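Local coordinates for AlkZ (Streptomyces sahachiroi, PDB 5UUJ), which belongs to the AlkZ-like DNA glycosylase family of the helix-turn-helix clan and is a single-chain, mainly helical protein with two small mixed beta sheets, at residues Thr210-Tyr215 and Lys243-Met248; Asp250-Val255 and Phe263-His268. All coordinates share one frame; numbering follows the deposited sequence.

Contact 1: Thr210-Tyr215 and Lys243-Met248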
# COMPACT_ATOMS: atom_id res chain seq x y z
N THR A 210 -1.47 10.63 -12.98
CA THR A 210 -0.21 10.19 -12.38
C THR A 210 -0.42 8.94 -11.52
O THR A 210 0.35 7.99 -11.60
CB THR A 210 0.40 11.30 -11.51
OG1 THR A 210 0.56 12.48 -12.29
CG2 THR A 210 1.75 10.87 -10.95
N VAL A 211 -1.47 8.97 -10.71
CA VAL A 211 -1.78 7.86 -9.82
C VAL A 211 -2.20 6.64 -10.64
O VAL A 211 -1.75 5.53 -10.38
CB VAL A 211 -2.89 8.25 -8.82
CG1 VAL A 211 -3.33 7.05 -7.97
CG2 VAL A 211 -2.41 9.38 -7.92
N ILE A 212 -3.05 6.86 -11.63
CA ILE A 212 -3.53 5.78 -12.49
C ILE A 212 -2.35 5.13 -13.22
O ILE A 212 -2.26 3.91 -13.30
CB ILE A 212 -4.57 6.29 -13.51
CG1 ILE A 212 -5.85 6.70 -12.78
CG2 ILE A 212 -4.90 5.22 -14.55
CD1 ILE A 212 -6.83 7.48 -13.62
N LYS A 213 -1.45 5.96 -13.74
CA LYS A 213 -0.24 5.47 -14.41
C LYS A 213 0.57 4.58 -13.48
O LYS A 213 0.98 3.48 -13.86
CB LYS A 213 0.64 6.62 -14.89
CG LYS A 213 0.57 6.89 -16.38
CD LYS A 213 1.75 7.75 -16.86
CE LYS A 213 3.08 7.00 -16.75
NZ LYS A 213 4.21 7.72 -17.40
N ALA A 214 0.83 5.07 -12.28
CA ALA A 214 1.61 4.34 -11.29
C ALA A 214 0.93 3.02 -10.92
O ALA A 214 1.58 1.98 -10.82
CB ALA A 214 1.83 5.18 -10.05
N TYR A 215 -0.39 3.07 -10.74
CA TYR A 215 -1.14 1.88 -10.37
C TYR A 215 -1.08 0.80 -11.46
O TYR A 215 -0.74 -0.35 -11.19
CB TYR A 215 -2.60 2.23 -10.07
CG TYR A 215 -3.42 1.01 -9.72
CD1 TYR A 215 -3.39 0.47 -8.44
CD2 TYR A 215 -4.21 0.38 -10.68
CE1 TYR A 215 -4.13 -0.65 -8.12
CE2 TYR A 215 -4.95 -0.74 -10.36
CZ TYR A 215 -4.91 -1.25 -9.08
OH TYR A 215 -5.64 -2.37 -8.78
N LYS A 243 -14.13 10.26 -16.33
CA LYS A 243 -13.43 11.36 -16.98
C LYS A 243 -11.92 11.20 -16.86
O LYS A 243 -11.18 11.41 -17.82
CB LYS A 243 -13.86 12.70 -16.39
CG LYS A 243 -13.46 13.90 -17.24
CD LYS A 243 -12.64 14.92 -16.45
CE LYS A 243 -13.47 15.58 -15.35
NZ LYS A 243 -12.65 16.55 -14.56
N TRP A 244 -11.45 10.82 -15.67
CA TRP A 244 -10.03 10.64 -15.42
C TRP A 244 -9.42 9.64 -16.40
O TRP A 244 -8.40 9.92 -17.03
CB TRP A 244 -9.78 10.16 -13.99
CG TRP A 244 -9.96 11.22 -12.96
CD1 TRP A 244 -10.09 12.57 -13.17
CD2 TRP A 244 -10.02 11.03 -11.54
NE1 TRP A 244 -10.23 13.22 -11.97
CE2 TRP A 244 -10.19 12.30 -10.95
CE3 TRP A 244 -9.95 9.91 -10.71
CZ2 TRP A 244 -10.30 12.47 -9.57
CZ3 TRP A 244 -10.06 10.08 -9.34
CH2 TRP A 244 -10.23 11.36 -8.79
N PHE A 245 -10.05 8.47 -16.52
CA PHE A 245 -9.57 7.44 -17.42
C PHE A 245 -9.78 7.84 -18.88
O PHE A 245 -8.93 7.57 -19.73
CB PHE A 245 -10.27 6.11 -17.13
CG PHE A 245 -9.67 5.36 -15.98
CD1 PHE A 245 -9.84 5.81 -14.68
CD2 PHE A 245 -8.94 4.21 -16.19
CE1 PHE A 245 -9.29 5.12 -13.62
CE2 PHE A 245 -8.38 3.51 -15.13
CZ PHE A 245 -8.55 3.98 -13.84
N GLY A 246 -10.91 8.49 -19.16
CA GLY A 246 -11.25 8.88 -20.51
C GLY A 246 -10.31 9.93 -21.08
O GLY A 246 -9.94 9.86 -22.25
N ASP A 247 -9.93 10.89 -20.25
CA ASP A 247 -9.07 11.99 -20.69
C ASP A 247 -7.65 11.53 -20.99
O ASP A 247 -6.89 12.24 -21.64
CB ASP A 247 -9.04 13.10 -19.64
CG ASP A 247 -10.36 13.85 -19.53
OD1 ASP A 247 -11.21 13.70 -20.43
OD2 ASP A 247 -10.53 14.59 -18.54
N MSE A 248 -7.29 10.34 -20.52
CA MSE A 248 -5.97 9.81 -20.81
C MSE A 248 -5.91 9.32 -22.26
O MSE A 248 -4.85 9.32 -22.87
CB MSE A 248 -5.62 8.68 -19.84
CG MSE A 248 -5.39 9.16 -18.41
SE MSE A 248 -4.97 7.72 -17.16
CE MSE A 248 -3.15 7.33 -17.74

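Contact 2: Asp250-Val255 and Phe263-His268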
# COMPACT_ATOMS: atom_id res chain seq x y z
N ASP A 250 -5.53 7.45 -25.64
CA ASP A 250 -4.75 6.33 -26.14
C ASP A 250 -3.47 6.09 -25.33
O ASP A 250 -2.62 5.29 -25.73
CB ASP A 250 -4.41 6.52 -27.63
CG ASP A 250 -3.76 7.86 -27.92
OD1 ASP A 250 -3.12 8.44 -27.01
OD2 ASP A 250 -3.87 8.34 -29.07
N GLU A 251 -3.34 6.78 -24.20
CA GLU A 251 -2.32 6.43 -23.22
C GLU A 251 -2.68 5.09 -22.58
O GLU A 251 -1.82 4.42 -21.99
CB GLU A 251 -2.19 7.51 -22.14
CG GLU A 251 -0.95 8.37 -22.26
CD GLU A 251 -1.11 9.70 -21.54
OE1 GLU A 251 -1.77 9.72 -20.48
OE2 GLU A 251 -0.59 10.72 -22.04
N LEU A 252 -3.95 4.71 -22.69
CA LEU A 252 -4.43 3.42 -22.21
C LEU A 252 -4.78 2.51 -23.38
O LEU A 252 -5.16 2.99 -24.45
CB LEU A 252 -5.66 3.59 -21.31
CG LEU A 252 -5.54 4.50 -20.09
CD1 LEU A 252 -6.86 4.54 -19.33
CD2 LEU A 252 -4.42 4.03 -19.17
N THR A 253 -4.67 1.21 -23.15
CA THR A 253 -5.08 0.20 -24.12
C THR A 253 -6.03 -0.76 -23.43
O THR A 253 -5.81 -1.15 -22.28
CB THR A 253 -3.86 -0.58 -24.69
OG1 THR A 253 -3.07 0.30 -25.51
CG2 THR A 253 -4.31 -1.77 -25.53
N GLU A 254 -7.10 -1.13 -24.12
CA GLU A 254 -8.06 -2.08 -23.58
C GLU A 254 -7.60 -3.50 -23.84
O GLU A 254 -7.28 -3.86 -24.97
CB GLU A 254 -9.46 -1.85 -24.16
CG GLU A 254 -10.52 -2.76 -23.55
CD GLU A 254 -11.92 -2.46 -24.05
OE1 GLU A 254 -12.21 -2.77 -25.23
OE2 GLU A 254 -12.73 -1.92 -23.27
N VAL A 255 -7.58 -4.31 -22.78
CA VAL A 255 -7.15 -5.70 -22.86
C VAL A 255 -8.28 -6.64 -22.46
O VAL A 255 -8.92 -6.46 -21.43
CB VAL A 255 -5.94 -5.97 -21.93
CG1 VAL A 255 -5.34 -7.34 -22.22
CG2 VAL A 255 -4.88 -4.89 -22.08
N PHE A 263 -7.94 -2.10 -18.50
CA PHE A 263 -7.02 -1.12 -19.08
C PHE A 263 -5.57 -1.41 -18.70
O PHE A 263 -5.27 -1.67 -17.54
CB PHE A 263 -7.39 0.29 -18.62
CG PHE A 263 -8.73 0.77 -19.11
CD1 PHE A 263 -8.95 1.01 -20.45
CD2 PHE A 263 -9.77 0.98 -18.21
CE1 PHE A 263 -10.18 1.46 -20.90
CE2 PHE A 263 -11.00 1.43 -18.65
CZ PHE A 263 -11.21 1.66 -20.00
N VAL A 264 -4.69 -1.37 -19.69
CA VAL A 264 -3.25 -1.39 -19.45
C VAL A 264 -2.65 -0.14 -20.09
O VAL A 264 -3.23 0.40 -21.04
CB VAL A 264 -2.59 -2.66 -20.02
CG1 VAL A 264 -2.52 -2.63 -21.55
CG2 VAL A 264 -1.20 -2.85 -19.43
N LEU A 265 -1.53 0.34 -19.58
CA LEU A 265 -0.82 1.43 -20.23
C LEU A 265 -0.36 0.98 -21.61
O LEU A 265 0.19 -0.12 -21.76
CB LEU A 265 0.38 1.91 -19.40
CG LEU A 265 0.06 2.57 -18.06
CD1 LEU A 265 1.33 2.81 -17.27
CD2 LEU A 265 -0.70 3.88 -18.26
N THR A 266 -0.58 1.82 -22.61
CA THR A 266 -0.22 1.49 -23.98
C THR A 266 1.29 1.23 -24.10
O THR A 266 1.72 0.40 -24.90
CB THR A 266 -0.63 2.61 -24.95
OG1 THR A 266 -2.04 2.83 -24.84
CG2 THR A 266 -0.28 2.26 -26.40
N GLU A 267 2.08 1.93 -23.29
CA GLU A 267 3.53 1.76 -23.32
C GLU A 267 3.96 0.38 -22.82
O GLU A 267 5.11 -0.01 -22.99
CB GLU A 267 4.21 2.85 -22.48
CG GLU A 267 3.81 2.85 -21.01
CD GLU A 267 4.63 3.83 -20.18
OE1 GLU A 267 4.02 4.60 -19.40
OE2 GLU A 267 5.87 3.83 -20.30
N HIS A 268 3.03 -0.37 -22.23
CA HIS A 268 3.31 -1.70 -21.71
C HIS A 268 2.58 -2.81 -22.47
O HIS A 268 2.72 -3.99 -22.15
CB HIS A 268 2.93 -1.78 -20.22
CG HIS A 268 3.76 -0.90 -19.34
ND1 HIS A 268 3.26 -0.33 -18.19
CD2 HIS A 268 5.05 -0.51 -19.43
CE1 HIS A 268 4.21 0.38 -17.61
NE2 HIS A 268 5.30 0.29 -18.34
O HOH W 1 0.96 4.66 -21.81

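Contact 1: Thr210-Tyr215 and Lys243-Met248
Ile212 of helix 204-219 packs against Phe245 and Met248 of helix 238-248 in a buried, apolar helix-helix contact. The short helical segments are 10.9 Å apart at their axes and run at 80° to each other. At this near-perpendicular crossing a few side chains fill the gap, and no hydrogen bond spans it. Ile212 is the central residue. Its CG1 branch is extended, with CD1 anti to CA (chi2 168°), and this carries CD1 over one face of the Phe245 ring. Ile212 CD1 lies 3.8 Å from the centroid of the Phe245 ring in a CH-pi contact. It is shifted to one side, and Phe245 CE1 is the ring atom nearest to Ile212 CD1, at 3.4 Å. The CG2 branch of Ile212 faces Met248, a selenomethionine here, and sits 3.6 Å from its SE. CG2 also comes close to CZ and CE2 of Phe245. The Met248 chain bends at its last torsion, chi3 73°, and CE turns to the aliphatic part of Lys213, 4.0 Å from its CG. Trp244 touches with its CB alone, 4.0 Å from Ile212 CD1. Its indole NE1 is hydrogen-bonded to Asp205 OD1, which gives a second tie to helix 204-219. Phe227 of helix 224-232 also packs on Ile212, and Ile224 of that helix on Phe245. Three helices thus share this core. Three successive helices followed by a beta hairpin are consistent with a winged-helix form of the helix-turn-helix fold, in which the first and third helices pack together as here.

Contact 2: Asp250-Val255 and Phe263-His268
Leu252-Val255 and Phe263-Leu265 pair as antiparallel strands of a beta hairpin, and the short strand segments are twisted to 138° between their directions. Thr253 and Val264 form the hydrogen-bonded pair. Thr253 N gives to Val264 O at 2.7 Å, and Val264 N returns a bond to Thr253 O at 2.8 Å. Leu252-Leu265 and Glu254-Phe263 are non-hydrogen-bonded pairs. Past the last pair the backbone ladder is prolonged by Thr266 N, which gives a nearly straight bond (178°) to Glu251 O. A water also donates to Glu251 O and accepts from Glu267 N.

The Thr266 side chain closes this end. Thr266 OG1 accepts from Thr253 OG1 at 2.8 Å. Thr266 OG1 in turn donates to Asp250 O at 2.7 Å, approaching that carbonyl from above its plane. The two threonine side chains cross at about a right angle. One hydroxyl therefore links the strand to the 3-10 turn before it.

Apolar contacts line both faces. Leu252 CD1 lies over one face of the Phe263 ring, 4.2 Å from CG. The side chains of Leu252 and Leu265 set out in diverging directions, but the end of Leu265 comes back, and its CD2 meets Leu252 CD2 at 3.8 Å. On the face with Thr253, Val264 CG1 stands between its own N and carbonyl carbon (chi1 72°) and presses on Val255 CG2. Val264 CG1 and Val255 CG2 are 3.3 Å apart, closer than usual for two carbons.

Leu252 and Leu265 both pack on Leu216 of helix 204-219. Val264 touches Pro221 in the loop after that helix, and Val255 rests on Met5. Strand 252-257 is the middle strand of a three-stranded sheet, between the parallel strand 6-7 and strand 260-265.

Contact 1 comes wholly before contact 2 along the chain, and helix 238-248 leads through a short 3-10 turn into strand 252-257. Their centres are about 11 Å apart. The two contacts also touch. Phe245 CD2 meets Phe263 CD2 at 3.9 Å, Phe245 O meets Leu252 CD1, and Lys213 O lies 3.5 Å from Leu265 CD1. Helix 204-219 is common to both: Ile212 serves the helix crossing, while Lys213 and Leu216 meet the hairpin. The hairpin thus packs beside the helix pair, an arrangement consistent with a winged helix in this protein. Both belong to the AlkZ-like part of the chain.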